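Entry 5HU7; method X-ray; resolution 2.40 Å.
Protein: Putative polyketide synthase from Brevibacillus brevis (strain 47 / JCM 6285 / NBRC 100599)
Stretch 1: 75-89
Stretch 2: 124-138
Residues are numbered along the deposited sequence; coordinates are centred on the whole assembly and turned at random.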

# COMPACT_ATOMS: atom_id res chain seq x y z
N SER A 75 -4.51 11.00 -17.69
CA SER A 75 -5.08 9.70 -18.09
C SER A 75 -4.11 8.91 -19.00
O SER A 75 -3.71 7.80 -18.64
CB SER A 75 -6.43 9.89 -18.77
OG SER A 75 -6.34 10.74 -19.91
N GLY A 76 -3.77 9.49 -20.17
CA GLY A 76 -2.80 8.99 -21.14
C GLY A 76 -1.44 8.81 -20.51
O GLY A 76 -1.00 9.65 -19.73
N ILE A 77 -0.77 7.71 -20.84
CA ILE A 77 0.53 7.34 -20.33
C ILE A 77 1.46 7.10 -21.49
O ILE A 77 1.06 6.49 -22.48
CB ILE A 77 0.44 6.07 -19.45
CG1 ILE A 77 -0.19 6.41 -18.09
CG2 ILE A 77 1.81 5.40 -19.27
CD1 ILE A 77 -0.63 5.21 -17.29
N ARG A 78 2.74 7.55 -21.36
CA ARG A 78 3.79 7.25 -22.32
C ARG A 78 4.94 6.64 -21.55
O ARG A 78 5.46 7.28 -20.64
CB ARG A 78 4.28 8.47 -23.08
CG ARG A 78 5.36 8.10 -24.13
CD ARG A 78 6.04 9.29 -24.76
NE ARG A 78 5.09 10.04 -25.59
CZ ARG A 78 4.59 11.24 -25.31
NH1 ARG A 78 4.96 11.89 -24.22
NH2 ARG A 78 3.72 11.81 -26.13
N MET A 79 5.33 5.41 -21.88
CA MET A 79 6.51 4.78 -21.31
C MET A 79 7.58 4.85 -22.40
O MET A 79 7.27 4.60 -23.54
CB MET A 79 6.26 3.36 -20.87
CG MET A 79 5.06 3.22 -19.96
SD MET A 79 4.67 1.51 -19.46
CE MET A 79 6.17 1.02 -18.86
N SER A 80 8.80 5.25 -22.06
CA SER A 80 9.91 5.43 -23.01
C SER A 80 11.15 4.72 -22.50
O SER A 80 11.31 4.61 -21.29
CB SER A 80 10.25 6.92 -23.13
OG SER A 80 9.22 7.64 -23.76
N HIS A 81 12.04 4.30 -23.41
CA HIS A 81 13.34 3.70 -23.08
C HIS A 81 13.24 2.52 -22.14
O HIS A 81 14.00 2.41 -21.19
CB HIS A 81 14.28 4.77 -22.51
CG HIS A 81 14.38 5.99 -23.37
ND1 HIS A 81 14.76 5.91 -24.69
CD2 HIS A 81 14.10 7.28 -23.06
CE1 HIS A 81 14.75 7.16 -25.15
NE2 HIS A 81 14.33 8.01 -24.20
N VAL A 82 12.26 1.66 -22.37
CA VAL A 82 12.03 0.47 -21.55
C VAL A 82 13.05 -0.61 -21.92
O VAL A 82 13.32 -0.84 -23.10
CB VAL A 82 10.58 -0.04 -21.67
CG1 VAL A 82 10.39 -1.32 -20.87
CG2 VAL A 82 9.57 1.03 -21.24
N ALA A 83 13.60 -1.29 -20.91
CA ALA A 83 14.60 -2.33 -21.14
C ALA A 83 14.52 -3.39 -20.08
O ALA A 83 14.55 -3.07 -18.91
CB ALA A 83 15.99 -1.70 -21.16
N THR A 84 14.29 -4.65 -20.50
CA THR A 84 14.32 -5.82 -19.63
C THR A 84 15.61 -6.53 -19.99
O THR A 84 15.63 -7.22 -20.99
CB THR A 84 13.07 -6.70 -19.78
OG1 THR A 84 11.95 -5.96 -19.26
CG2 THR A 84 13.21 -8.04 -19.06
N ASP A 85 16.66 -6.31 -19.19
CA ASP A 85 18.04 -6.82 -19.40
C ASP A 85 18.33 -8.14 -18.70
O ASP A 85 19.13 -8.93 -19.21
CB ASP A 85 19.09 -5.78 -18.88
CG ASP A 85 18.62 -4.74 -17.82
OD1 ASP A 85 17.57 -4.11 -18.03
OD2 ASP A 85 19.25 -4.68 -16.73
N ASP A 86 17.84 -8.30 -17.46
CA ASP A 86 18.11 -9.48 -16.64
C ASP A 86 16.78 -10.12 -16.32
O ASP A 86 16.08 -9.62 -15.46
CB ASP A 86 18.88 -9.06 -15.37
CG ASP A 86 19.65 -10.19 -14.69
OD1 ASP A 86 19.37 -11.38 -14.98
OD2 ASP A 86 20.56 -9.88 -13.90
N PRO A 87 16.37 -11.19 -17.05
CA PRO A 87 15.02 -11.74 -16.83
C PRO A 87 14.71 -12.30 -15.44
O PRO A 87 15.51 -13.00 -14.82
CB PRO A 87 14.92 -12.86 -17.89
CG PRO A 87 15.95 -12.56 -18.87
CD PRO A 87 17.06 -11.88 -18.16
N LEU A 88 13.49 -12.00 -14.99
CA LEU A 88 12.95 -12.52 -13.75
C LEU A 88 12.46 -13.94 -14.06
O LEU A 88 11.75 -14.17 -15.05
CB LEU A 88 11.78 -11.63 -13.27
CG LEU A 88 10.90 -12.14 -12.13
CD1 LEU A 88 11.70 -12.35 -10.85
CD2 LEU A 88 9.76 -11.18 -11.88
N LEU A 89 12.90 -14.90 -13.24
CA LEU A 89 12.52 -16.29 -13.38
C LEU A 89 11.48 -16.60 -12.33
O LEU A 89 11.66 -16.26 -11.19
CB LEU A 89 13.72 -17.23 -13.20
CG LEU A 89 14.83 -17.14 -14.25
CD1 LEU A 89 15.82 -18.26 -14.06
CD2 LEU A 89 14.28 -17.22 -15.63
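Stretch 2 (124-138) SVVHSHGMVEFTSFV

Stretch 2 runs as one long extended strand, from V125 to about T135, antiparallel to stretch 1, which meets it as two shorter strands with a corner at H81. The first, around G76 to S80, runs at 151° to the direction of the long strand, with the axes approaching to 4.6 Å; the second, V82 to T84, is almost exactly antiparallel at 178°, with a closest approach of 4.8 Å. At the corner H81 leaves the extended region: its phi and psi are 54° and 43°, whereas its neighbours in the strands keep beta values.

The register of the first strand pairs I77 with F134, R78 with E133, M79 with V132 and S80 with M131. R78 and E133 form a reciprocal pair, R78 N to E133 O and E133 N to R78 O both being 2.9 Å, and the next such pair follows two residues on, with S80 N to M131 O at 2.9 Å and M131 N to S80 O at 3.0 Å. Between them M79 and V132 come closer, 4.5 Å from CA to CA, and M79 CA directs its hydrogen at M131 O, 3.2 Å away. Beyond S80 a beta bulge shifts the register by one, so that A83 pairs with H129: A83 N lies 3.0 Å from H129 O, and H129 N 3.2 Å from A83 O. G130 suits the bulge because it has no side chain; an ideal CB on it would fall 3.0 Å from V82 CG2, a clash. At the other end T135 N donates to G76 O at 3.0 Å, and a CB on G76 would collide with T135 O and the F137 ring.

Side chains alternate between the two faces. I77, M79, V132 and F134 share one face, where aliphatic and aromatic groups pack without polar demands: I77 CG2 meets V132 CG1 at 4.0 Å, M79 CG meets V132 CG2 at 3.8 Å, and I77 CG1 reaches F134 CD1 at 4.1 Å. Farther along this face T84 OG1 and S128 OG hydrogen-bond at 2.9 Å, small hydroxyls that can meet where T84 CA and S128 CA lie only 4.2 Å apart.

The other face carries R78, S80, M131 and E133. The long arms of R78 and E133 let opposite charges meet in a salt bridge, R78 NH1 to E133 OE2 at 3.2 Å. A water reinforces the site, donating to E133 OE2 at 2.8 Å and to R78 O at 2.9 Å while accepting from S80 OG at 2.7 Å.

Past the second strand, H127 fastens the loop of stretch 1. Its ND1 donates to D86 O at 2.9 Å, near the ring plane, while L88 CB lies over one face, 3.8 Å from the centroid of the H127 ring. An imidazole can thus serve the polar backbone with its edge and an aliphatic neighbour with its face.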

# COMPACT_ATOMS: atom_id res chain seq x y z
N SER A 124 20.19 -7.52 -4.51
CA SER A 124 19.08 -7.04 -5.36
C SER A 124 19.42 -6.96 -6.86
O SER A 124 20.45 -6.42 -7.24
CB SER A 124 18.54 -5.71 -4.87
OG SER A 124 19.30 -4.62 -5.34
N VAL A 125 18.55 -7.54 -7.70
CA VAL A 125 18.72 -7.57 -9.15
C VAL A 125 17.59 -6.76 -9.80
O VAL A 125 16.43 -7.03 -9.51
CB VAL A 125 18.67 -9.03 -9.64
CG1 VAL A 125 18.95 -9.12 -11.15
CG2 VAL A 125 19.65 -9.91 -8.85
N VAL A 126 17.92 -5.83 -10.72
CA VAL A 126 16.96 -5.04 -11.50
C VAL A 126 16.69 -5.78 -12.80
O VAL A 126 17.60 -6.00 -13.60
CB VAL A 126 17.45 -3.59 -11.78
CG1 VAL A 126 16.47 -2.85 -12.70
CG2 VAL A 126 17.63 -2.84 -10.47
N HIS A 127 15.45 -6.15 -13.01
CA HIS A 127 15.04 -6.92 -14.18
C HIS A 127 14.58 -6.01 -15.28
O HIS A 127 14.86 -6.29 -16.42
CB HIS A 127 13.91 -7.91 -13.81
CG HIS A 127 14.23 -8.81 -12.65
ND1 HIS A 127 15.30 -9.68 -12.69
CD2 HIS A 127 13.66 -8.89 -11.43
CE1 HIS A 127 15.33 -10.27 -11.50
NE2 HIS A 127 14.37 -9.82 -10.71
N SER A 128 13.84 -4.95 -14.95
CA SER A 128 13.29 -4.05 -15.95
C SER A 128 13.28 -2.60 -15.43
O SER A 128 13.15 -2.39 -14.24
CB SER A 128 11.87 -4.49 -16.31
OG SER A 128 11.35 -3.78 -17.42
N HIS A 129 13.47 -1.63 -16.31
CA HIS A 129 13.40 -0.22 -15.97
C HIS A 129 12.94 0.59 -17.18
O HIS A 129 13.04 0.13 -18.31
CB HIS A 129 14.74 0.31 -15.40
CG HIS A 129 15.89 0.20 -16.34
ND1 HIS A 129 16.72 -0.88 -16.25
CD2 HIS A 129 16.28 0.94 -17.40
CE1 HIS A 129 17.59 -0.77 -17.23
NE2 HIS A 129 17.32 0.26 -17.99
N GLY A 130 12.43 1.77 -16.92
CA GLY A 130 11.96 2.66 -17.95
C GLY A 130 11.48 3.98 -17.41
O GLY A 130 11.46 4.17 -16.19
N MET A 131 11.15 4.90 -18.30
CA MET A 131 10.66 6.23 -17.94
C MET A 131 9.20 6.30 -18.25
O MET A 131 8.75 5.64 -19.19
CB MET A 131 11.39 7.30 -18.75
CG MET A 131 12.90 7.25 -18.60
SD MET A 131 13.44 7.73 -16.95
CE MET A 131 14.62 6.44 -16.58
N VAL A 132 8.45 7.11 -17.48
CA VAL A 132 7.02 7.32 -17.68
C VAL A 132 6.60 8.78 -17.61
O VAL A 132 7.05 9.49 -16.73
CB VAL A 132 6.18 6.46 -16.72
CG1 VAL A 132 4.68 6.74 -16.89
CG2 VAL A 132 6.48 5.00 -16.95
N GLU A 133 5.69 9.20 -18.53
CA GLU A 133 5.06 10.52 -18.56
C GLU A 133 3.56 10.37 -18.62
O GLU A 133 3.02 9.44 -19.24
CB GLU A 133 5.47 11.35 -19.77
CG GLU A 133 6.97 11.58 -19.88
CD GLU A 133 7.35 12.06 -21.26
OE1 GLU A 133 7.57 13.28 -21.45
OE2 GLU A 133 7.33 11.21 -22.18
N PHE A 134 2.89 11.31 -18.00
CA PHE A 134 1.45 11.49 -17.99
C PHE A 134 1.17 12.60 -18.92
O PHE A 134 1.75 13.67 -18.78
CB PHE A 134 0.98 11.89 -16.60
CG PHE A 134 1.24 10.79 -15.61
CD1 PHE A 134 0.51 9.60 -15.67
CD2 PHE A 134 2.15 10.95 -14.59
CE1 PHE A 134 0.75 8.58 -14.75
CE2 PHE A 134 2.38 9.94 -13.68
CZ PHE A 134 1.69 8.76 -13.77
N THR A 135 0.35 12.36 -19.91
CA THR A 135 0.05 13.34 -20.91
C THR A 135 -1.34 13.16 -21.46
O THR A 135 -1.89 12.07 -21.39
CB THR A 135 1.14 13.24 -22.02
OG1 THR A 135 1.01 14.35 -22.92
CG2 THR A 135 1.09 11.91 -22.77
N SER A 136 -1.89 14.23 -22.05
CA SER A 136 -3.19 14.23 -22.66
C SER A 136 -2.96 14.08 -24.14
O SER A 136 -2.44 14.99 -24.77
CB SER A 136 -3.95 15.52 -22.35
OG SER A 136 -3.90 15.74 -20.96
N PHE A 137 -3.32 12.92 -24.70
CA PHE A 137 -3.16 12.69 -26.13
C PHE A 137 -4.21 13.47 -26.89
O PHE A 137 -5.37 13.11 -26.88
CB PHE A 137 -3.17 11.21 -26.49
CG PHE A 137 -1.96 10.49 -25.92
CD1 PHE A 137 -0.72 10.63 -26.51
CD2 PHE A 137 -2.09 9.63 -24.85
CE1 PHE A 137 0.38 9.97 -26.00
CE2 PHE A 137 -1.00 8.93 -24.36
CZ PHE A 137 0.25 9.13 -24.93
N VAL A 138 -3.78 14.52 -27.56
CA VAL A 138 -4.62 15.45 -28.32
C VAL A 138 -5.19 14.86 -29.61
O VAL A 138 -6.19 15.38 -30.12
CB VAL A 138 -3.87 16.77 -28.61
CG1 VAL A 138 -3.46 17.46 -27.30
CG2 VAL A 138 -2.66 16.57 -29.52
O HOH W 1 7.92 8.52 -21.56